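Local coordinates for peroxinectin A (Dictyostelium discoideum, PDB 6ERC), which catalyses the hydrogen peroxide-dependent oxidation of phenolic donors to radicals, as a secreted haem peroxidase of the animal type, at residues 117-122 / 387-392; 174-179 / 226-231; 279-284 / 472-477. One frame throughout, in Å; residues are numbered along the deposited sequence.

Interaction 1: residues 117-122 / 387-392; sequences FRTRAT and NRDHGI. With BMA (beta-D-mannopyranose), chain H.
Arg118 turns the NE/NH2 edge of its guanidinium to OD1 of Asp389, the two planes inclined by 71°, and this pair makes the tight half of the contact. Arg118 NE, 2.8 Å from Asp389 OD1, comes from above the carboxylate plane, while Arg118 NH2, 3.0 Å from OD1, arrives from the same face on the anti side but tilted out of the plane. NH2 of Arg118 also bonds the backbone O of Asp389 in its carbonyl plane, 3.0 Å away. One arginine thus holds side chain and main chain of Asp389, its own chain bending at chi3 (68°); its NH1 and NH2 also bond the backbone O of Asn36 and Phe35. OD2 of Asp389 turns its syn lone pair to the backbone N of Thr119 at 2.8 Å (160°). Thr119 OG1 meets His390 NE2 in the imidazole plane, 2.9 Å apart; Arg386 also bonds OG1, and Asn294 holds ND1. Every residue touching here is buried. The outer side is looser: Arg120, partly exposed, stretches fully extended to a mannose, its NH2 2.5 Å from O3, and that sugar is joined through C1 to OG1 of Thr122. A strand of the four-stranded antiparallel sheet is pinned to the last turn of helix 379-390, close to the haem. The helix has a Schellman-like ending: Gly391 has positive phi, Ile392 N bonds Asn387 O, and Gly391 N bonds Arg388 O weakly.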
# COMPACT_ATOMS: atom_id res chain seq x y z
N PHE A 117 12.31 -10.15 9.45
CA PHE A 117 11.53 -11.21 10.06
C PHE A 117 10.53 -11.73 9.05
O PHE A 117 9.85 -10.94 8.38
CB PHE A 117 10.83 -10.70 11.32
CG PHE A 117 11.76 -10.40 12.44
CD1 PHE A 117 12.39 -9.17 12.53
CD2 PHE A 117 12.02 -11.35 13.42
CE1 PHE A 117 13.26 -8.89 13.57
CE2 PHE A 117 12.88 -11.07 14.46
CZ PHE A 117 13.51 -9.84 14.53
N ARG A 118 10.44 -13.04 8.93
CA ARG A 118 9.61 -13.64 7.90
C ARG A 118 8.13 -13.46 8.21
O ARG A 118 7.72 -13.37 9.38
CB ARG A 118 9.94 -15.13 7.74
CG ARG A 118 11.39 -15.38 7.31
CD ARG A 118 11.62 -16.83 6.92
NE ARG A 118 10.91 -17.20 5.69
CZ ARG A 118 11.05 -18.36 5.06
NH1 ARG A 118 11.88 -19.28 5.52
NH2 ARG A 118 10.36 -18.60 3.95
N THR A 119 7.33 -13.40 7.16
CA THR A 119 5.90 -13.15 7.30
C THR A 119 5.21 -14.30 8.03
O THR A 119 5.55 -15.47 7.84
CB THR A 119 5.26 -12.95 5.93
OG1 THR A 119 5.98 -11.93 5.23
CG2 THR A 119 3.80 -12.54 6.07
N ARG A 120 4.23 -13.95 8.85
CA ARG A 120 3.42 -14.96 9.52
C ARG A 120 2.83 -15.91 8.49
O ARG A 120 2.29 -15.50 7.46
CB ARG A 120 2.30 -14.30 10.32
CG ARG A 120 1.37 -15.27 11.07
CD ARG A 120 0.21 -14.52 11.68
NE ARG A 120 -0.88 -15.40 12.09
CZ ARG A 120 -2.01 -14.97 12.64
NH1 ARG A 120 -2.21 -13.68 12.87
NH2 ARG A 120 -2.96 -15.84 12.98
N ALA A 121 2.94 -17.19 8.80
CA ALA A 121 2.44 -18.24 7.94
C ALA A 121 1.70 -19.28 8.78
O ALA A 121 1.85 -19.34 10.01
CB ALA A 121 3.56 -18.92 7.13
N THR A 122 0.89 -20.07 8.10
CA THR A 122 0.09 -21.11 8.73
C THR A 122 0.06 -22.32 7.81
O THR A 122 0.16 -22.20 6.58
CB THR A 122 -1.34 -20.61 9.02
OG1 THR A 122 -1.94 -21.46 10.01
CG2 THR A 122 -2.21 -20.62 7.74
N ASN A 387 9.67 -11.40 -1.35
CA ASN A 387 9.35 -12.27 -2.47
C ASN A 387 9.98 -13.64 -2.29
O ASN A 387 9.34 -14.67 -2.54
CB ASN A 387 9.82 -11.63 -3.78
CG ASN A 387 8.99 -10.43 -4.18
OD1 ASN A 387 7.98 -10.55 -4.87
ND2 ASN A 387 9.42 -9.25 -3.74
N ARG A 388 11.25 -13.68 -1.86
CA ARG A 388 11.91 -14.95 -1.62
C ARG A 388 11.38 -15.62 -0.36
O ARG A 388 11.39 -16.86 -0.27
CB ARG A 388 13.42 -14.73 -1.53
CG ARG A 388 14.03 -14.22 -2.82
CD ARG A 388 15.45 -13.73 -2.63
NE ARG A 388 16.03 -13.26 -3.88
CZ ARG A 388 17.30 -12.90 -4.03
NH1 ARG A 388 18.14 -12.96 -3.01
NH2 ARG A 388 17.74 -12.48 -5.22
N ASP A 389 10.93 -14.83 0.61
CA ASP A 389 10.26 -15.39 1.78
C ASP A 389 8.96 -16.08 1.39
O ASP A 389 8.67 -17.19 1.85
CB ASP A 389 10.00 -14.27 2.80
CG ASP A 389 9.25 -14.74 4.03
OD1 ASP A 389 8.94 -15.95 4.13
OD2 ASP A 389 8.96 -13.90 4.90
N HIS A 390 8.16 -15.44 0.53
CA HIS A 390 6.88 -15.98 0.12
C HIS A 390 7.00 -17.03 -0.97
O HIS A 390 6.00 -17.69 -1.28
CB HIS A 390 5.95 -14.87 -0.37
CG HIS A 390 5.56 -13.89 0.70
ND1 HIS A 390 4.48 -13.04 0.56
CD2 HIS A 390 6.10 -13.62 1.91
CE1 HIS A 390 4.38 -12.29 1.65
NE2 HIS A 390 5.34 -12.62 2.48
N GLY A 391 8.17 -17.20 -1.56
CA GLY A 391 8.34 -18.18 -2.62
C GLY A 391 7.75 -17.75 -3.94
O GLY A 391 7.19 -18.58 -4.66
N ILE A 392 7.84 -16.47 -4.27
CA ILE A 392 7.34 -16.00 -5.57
C ILE A 392 8.14 -16.67 -6.68
O ILE A 392 9.39 -16.64 -6.65
CB ILE A 392 7.43 -14.47 -5.67
CG1 ILE A 392 6.53 -13.80 -4.61
CG2 ILE A 392 7.05 -13.98 -7.07
CD1 ILE A 392 5.04 -14.03 -4.79
C1 BMA H . -1.80 -21.23 11.56
C2 BMA H . -1.50 -20.31 12.79
C3 BMA H . -2.76 -19.49 13.14
C4 BMA H . -4.05 -20.33 12.96
C5 BMA H . -3.67 -21.82 12.95
C6 BMA H . -4.87 -22.76 12.93
O2 BMA H . -0.46 -19.38 12.49
O3 BMA H . -2.82 -18.30 12.37
O4 BMA H . -4.94 -20.09 14.04
O5 BMA H . -2.91 -22.08 11.76
O6 BMA H . -4.67 -23.83 13.87

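Interaction 2: residues 174-179 / 226-231; sequences MKMTVT and LLLRDH
Met174 and Met176 both reach down onto helix 218-241, and between them they engage Leu228 and His231. The apolar contacts centre on Leu228. Its CD2 branch lies 4.0 Å from CG of Met174, the two side chains crossing at about a right angle. Nearer the helix backbone, the methyl CE of Met176 comes to 3.7 Å from CB of Leu228, and SD of Met176 stands 4.0 Å from CD1 of that leucine. Met176 gets there because its chain folds twice, at chi2 and chi3, which brings the methyl end back over the base of the leucine. The second kind of contact is with the imidazole. Met174 CG comes to 3.4 Å from His231 ND1, and SD lies 4.7 Å from the ring centroid in an oblique sulfur-aromatic approach, 26° off the ring normal. His231 has CG anti to its own nitrogen (chi1 175°), a setting that carries the ring out to the methionine. Polar anchoring comes from one residue further along the helix, where Asn232 OD1 accepts the backbone N of Met174. Around this patch, Phe251 of helix 247-275 packs against Met174 and Ser254 of that helix against His231. Asp183 of strand 182-184 touches Met176, so the approach to hairpin 177-184 rests against helix 218-241, with helix 247-275 as the second neighbour.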
# COMPACT_ATOMS: atom_id res chain seq x y z
N MET A 174 -15.84 11.17 14.62
CA MET A 174 -14.54 10.61 14.96
C MET A 174 -13.77 11.58 15.85
O MET A 174 -13.85 12.80 15.67
CB MET A 174 -13.72 10.33 13.70
CG MET A 174 -14.32 9.29 12.77
SD MET A 174 -14.40 7.64 13.50
CE MET A 174 -12.66 7.22 13.59
N LYS A 175 -13.02 11.04 16.81
CA LYS A 175 -12.16 11.87 17.63
C LYS A 175 -11.19 12.66 16.75
O LYS A 175 -10.75 12.19 15.69
CB LYS A 175 -11.37 11.03 18.63
CG LYS A 175 -12.20 10.40 19.74
CD LYS A 175 -11.31 9.63 20.71
CE LYS A 175 -12.12 8.98 21.82
NZ LYS A 175 -11.28 8.11 22.69
N MET A 176 -10.86 13.87 17.19
CA MET A 176 -10.06 14.78 16.39
C MET A 176 -9.27 15.68 17.32
O MET A 176 -9.67 15.92 18.46
CB MET A 176 -10.96 15.61 15.46
CG MET A 176 -10.43 15.80 14.05
SD MET A 176 -10.10 14.27 13.15
CE MET A 176 -11.72 13.52 13.16
N THR A 177 -8.14 16.18 16.81
CA THR A 177 -7.33 17.16 17.53
C THR A 177 -7.59 18.52 16.89
O THR A 177 -7.12 18.80 15.78
CB THR A 177 -5.85 16.80 17.47
OG1 THR A 177 -5.64 15.49 18.02
CG2 THR A 177 -5.01 17.81 18.25
N VAL A 178 -8.34 19.37 17.59
CA VAL A 178 -8.58 20.73 17.10
C VAL A 178 -7.34 21.57 17.37
O VAL A 178 -6.81 21.59 18.49
CB VAL A 178 -9.82 21.34 17.77
CG1 VAL A 178 -9.64 21.46 19.28
CG2 VAL A 178 -10.13 22.69 17.15
N THR A 179 -6.86 22.26 16.34
CA THR A 179 -5.64 23.04 16.43
C THR A 179 -5.85 24.37 15.72
O THR A 179 -6.88 24.62 15.10
CB THR A 179 -4.45 22.30 15.81
OG1 THR A 179 -4.68 22.09 14.41
CG2 THR A 179 -4.24 20.96 16.49
N LEU A 226 -8.10 14.23 5.87
CA LEU A 226 -9.18 14.78 5.07
C LEU A 226 -10.41 13.88 5.09
O LEU A 226 -11.54 14.37 5.16
CB LEU A 226 -8.71 15.01 3.63
CG LEU A 226 -7.53 15.97 3.42
CD1 LEU A 226 -7.36 16.28 1.94
CD2 LEU A 226 -7.67 17.25 4.22
N LEU A 227 -10.21 12.57 5.04
CA LEU A 227 -11.35 11.66 5.08
C LEU A 227 -11.99 11.62 6.46
O LEU A 227 -13.18 11.32 6.59
CB LEU A 227 -10.94 10.26 4.64
CG LEU A 227 -10.53 10.10 3.18
CD1 LEU A 227 -10.21 8.65 2.87
CD2 LEU A 227 -11.61 10.62 2.23
N LEU A 228 -11.22 11.92 7.51
CA LEU A 228 -11.80 12.09 8.83
C LEU A 228 -12.64 13.36 8.89
O LEU A 228 -13.76 13.36 9.42
CB LEU A 228 -10.71 12.11 9.89
CG LEU A 228 -9.98 10.80 10.18
CD1 LEU A 228 -8.79 11.06 11.10
CD2 LEU A 228 -10.90 9.77 10.80
N ARG A 229 -12.11 14.47 8.35
CA ARG A 229 -12.89 15.70 8.27
C ARG A 229 -14.16 15.48 7.47
O ARG A 229 -15.25 15.87 7.90
CB ARG A 229 -12.04 16.80 7.64
CG ARG A 229 -10.87 17.26 8.49
CD ARG A 229 -10.05 18.30 7.75
NE ARG A 229 -8.91 18.77 8.53
CZ ARG A 229 -8.04 19.67 8.12
NH1 ARG A 229 -8.16 20.21 6.91
NH2 ARG A 229 -7.03 20.03 8.90
N ASP A 230 -14.03 14.86 6.30
CA ASP A 230 -15.20 14.58 5.47
C ASP A 230 -16.19 13.67 6.20
O ASP A 230 -17.40 13.77 5.98
CB ASP A 230 -14.76 13.95 4.15
CG ASP A 230 -15.78 14.13 3.04
OD1 ASP A 230 -16.19 15.29 2.80
OD2 ASP A 230 -16.16 13.13 2.40
N HIS A 231 -15.69 12.79 7.07
CA HIS A 231 -16.58 11.93 7.84
C HIS A 231 -17.38 12.75 8.85
O HIS A 231 -18.61 12.67 8.89
CB HIS A 231 -15.77 10.85 8.55
CG HIS A 231 -16.59 9.99 9.46
ND1 HIS A 231 -16.89 10.35 10.76
CD2 HIS A 231 -17.20 8.79 9.26
CE1 HIS A 231 -17.63 9.41 11.32
NE2 HIS A 231 -17.83 8.46 10.43

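Interaction 3: residues 279-284 / 472-477; sequences PSYTGY and WYETPE
Tyr281, in the loop after helix 247-275, lays its ring on the type I beta turn Trp472-Thr475 that leads into helix 476-481, a surface-side join between distant parts of the animal haem peroxidase domain. The side chain can be followed outward. CB of Tyr281 sits beside the carboxylate of Glu474, 3.3 Å from its OE1, and Tyr281 CG is 4.0 Å from CD of Glu474. With CG anti to the tyrosine nitrogen (chi1 -175°), the ring then runs out over the turn. Tyr281 CD2 has CB of Glu474 3.5 Å away, obliquely; Tyr281 CE1 is the ring atom nearest CD1 of Trp472, at 3.6 Å. At the tip, Tyr281 OH has CB of Trp472 4.0 Å away, with Thr475 CB a little further off. The ring is covered on both faces, for CD1 of Trp472 stands over the centre of one and the backbone N of Gly283 over the centre of the other. The rings of Tyr281 and Trp472 do not lie flat on each other: their planes are 37° apart and the side chains slide past one another in opposite directions. Arg466 of helix 452-467 touches Tyr281, Trp472 and Glu474 together, and Tyr267 meets the indole edge-to-face. The platform beneath the tyrosine is itself braced from within: Trp472 NE1, with its acceptor in the indole plane, bonds OE2 of Glu474 at 3.0 Å in a nearly straight line (171°), and that carboxylate oxygen is met on its anti side, tilted out of the carboxylate plane.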
# COMPACT_ATOMS: atom_id res chain seq x y z
N PRO A 279 -12.98 -1.80 -16.74
CA PRO A 279 -14.37 -2.10 -17.12
C PRO A 279 -15.35 -1.66 -16.05
O PRO A 279 -15.01 -1.45 -14.88
CB PRO A 279 -14.37 -3.62 -17.29
CG PRO A 279 -13.25 -4.09 -16.44
CD PRO A 279 -12.20 -3.04 -16.56
N SER A 280 -16.61 -1.52 -16.47
CA SER A 280 -17.66 -1.09 -15.57
C SER A 280 -18.15 -2.26 -14.72
O SER A 280 -18.10 -3.42 -15.13
CB SER A 280 -18.82 -0.50 -16.38
OG SER A 280 -19.11 -1.30 -17.51
N TYR A 281 -18.63 -1.93 -13.52
CA TYR A 281 -19.13 -2.94 -12.59
C TYR A 281 -20.21 -3.79 -13.24
O TYR A 281 -21.05 -3.29 -13.99
CB TYR A 281 -19.68 -2.24 -11.34
CG TYR A 281 -20.13 -3.15 -10.22
CD1 TYR A 281 -19.26 -4.06 -9.64
CD2 TYR A 281 -21.42 -3.07 -9.71
CE1 TYR A 281 -19.66 -4.88 -8.60
CE2 TYR A 281 -21.83 -3.88 -8.67
CZ TYR A 281 -20.95 -4.78 -8.12
OH TYR A 281 -21.36 -5.59 -7.08
N THR A 282 -20.18 -5.10 -12.96
CA THR A 282 -21.13 -6.04 -13.53
C THR A 282 -21.95 -6.77 -12.47
O THR A 282 -22.59 -7.78 -12.78
CB THR A 282 -20.41 -7.08 -14.40
OG1 THR A 282 -19.46 -7.79 -13.60
CG2 THR A 282 -19.71 -6.41 -15.56
N GLY A 283 -21.96 -6.29 -11.23
CA GLY A 283 -22.77 -6.88 -10.19
C GLY A 283 -21.98 -7.78 -9.26
O GLY A 283 -20.90 -8.29 -9.59
N TYR A 284 -22.53 -7.98 -8.07
CA TYR A 284 -21.88 -8.82 -7.07
C TYR A 284 -21.97 -10.29 -7.46
O TYR A 284 -23.04 -10.77 -7.85
CB TYR A 284 -22.53 -8.60 -5.70
CG TYR A 284 -22.11 -9.60 -4.65
CD1 TYR A 284 -20.81 -9.64 -4.17
CD2 TYR A 284 -23.03 -10.51 -4.13
CE1 TYR A 284 -20.43 -10.56 -3.20
CE2 TYR A 284 -22.66 -11.43 -3.16
CZ TYR A 284 -21.36 -11.45 -2.71
OH TYR A 284 -20.99 -12.36 -1.75
N TRP A 472 -20.42 -3.64 -2.03
CA TRP A 472 -19.89 -2.70 -3.01
C TRP A 472 -20.91 -1.60 -3.29
O TRP A 472 -22.10 -1.87 -3.46
CB TRP A 472 -19.51 -3.42 -4.30
CG TRP A 472 -18.79 -2.53 -5.26
CD1 TRP A 472 -19.30 -1.99 -6.41
CD2 TRP A 472 -17.45 -2.06 -5.15
NE1 TRP A 472 -18.34 -1.21 -7.02
CE2 TRP A 472 -17.20 -1.24 -6.27
CE3 TRP A 472 -16.42 -2.26 -4.22
CZ2 TRP A 472 -15.97 -0.62 -6.48
CZ3 TRP A 472 -15.21 -1.64 -4.43
CH2 TRP A 472 -14.99 -0.83 -5.55
N TYR A 473 -20.44 -0.36 -3.35
CA TYR A 473 -21.35 0.78 -3.37
C TYR A 473 -22.25 0.77 -4.60
O TYR A 473 -23.38 1.27 -4.54
CB TYR A 473 -20.57 2.09 -3.28
CG TYR A 473 -19.89 2.53 -4.56
CD1 TYR A 473 -18.61 2.09 -4.88
CD2 TYR A 473 -20.52 3.40 -5.44
CE1 TYR A 473 -17.98 2.50 -6.05
CE2 TYR A 473 -19.90 3.82 -6.60
CZ TYR A 473 -18.63 3.36 -6.90
OH TYR A 473 -18.02 3.78 -8.07
N GLU A 474 -21.78 0.21 -5.71
CA GLU A 474 -22.57 0.23 -6.94
C GLU A 474 -23.69 -0.80 -6.96
O GLU A 474 -24.39 -0.90 -7.98
CB GLU A 474 -21.66 0.01 -8.15
CG GLU A 474 -20.53 1.03 -8.31
CD GLU A 474 -19.70 0.80 -9.56
OE1 GLU A 474 -20.26 0.93 -10.67
OE2 GLU A 474 -18.49 0.49 -9.44
N THR A 475 -23.88 -1.59 -5.89
CA THR A 475 -24.98 -2.55 -5.92
C THR A 475 -26.29 -1.86 -5.54
O THR A 475 -26.30 -0.91 -4.76
CB THR A 475 -24.69 -3.72 -4.98
OG1 THR A 475 -25.60 -4.79 -5.25
CG2 THR A 475 -24.85 -3.32 -3.52
N PRO A 476 -27.43 -2.33 -6.08
CA PRO A 476 -28.70 -1.63 -5.80
C PRO A 476 -28.96 -1.41 -4.32
O PRO A 476 -29.30 -0.29 -3.91
CB PRO A 476 -29.74 -2.56 -6.43
CG PRO A 476 -29.01 -3.25 -7.53
CD PRO A 476 -27.61 -3.45 -7.02
N GLU A 477 -28.82 -2.45 -3.49
CA GLU A 477 -29.10 -2.31 -2.07
C GLU A 477 -28.22 -1.25 -1.42
O GLU A 477 -28.62 -0.63 -0.43
CB GLU A 477 -28.91 -3.65 -1.36
CG GLU A 477 -29.95 -4.69 -1.74
CD GLU A 477 -29.55 -6.10 -1.34
OE1 GLU A 477 -28.33 -6.38 -1.28
OE2 GLU A 477 -30.46 -6.93 -1.08

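How the interactions relate
Running from the N terminus, the chain passes 117-122 first, but interaction 1 stays open until 387-392 arrives. Within that long excursion 174-179 is met by 226-231, so interaction 2 opens and closes wholly inside interaction 1, on the other side of the chain's centre. Interaction 3 begins later, at 279-284, still within the first loop, and closes at 472-477 after interaction 1 has shut; these two therefore cross, whereas interactions 2 and 3 follow in series. None touches another: centres lie about 29 to 37 Å apart. Together they tie the four-stranded sheet to helix 379-390, a hairpin approach to helix 218-241, and a mid-chain loop to the turn before helix 476-481.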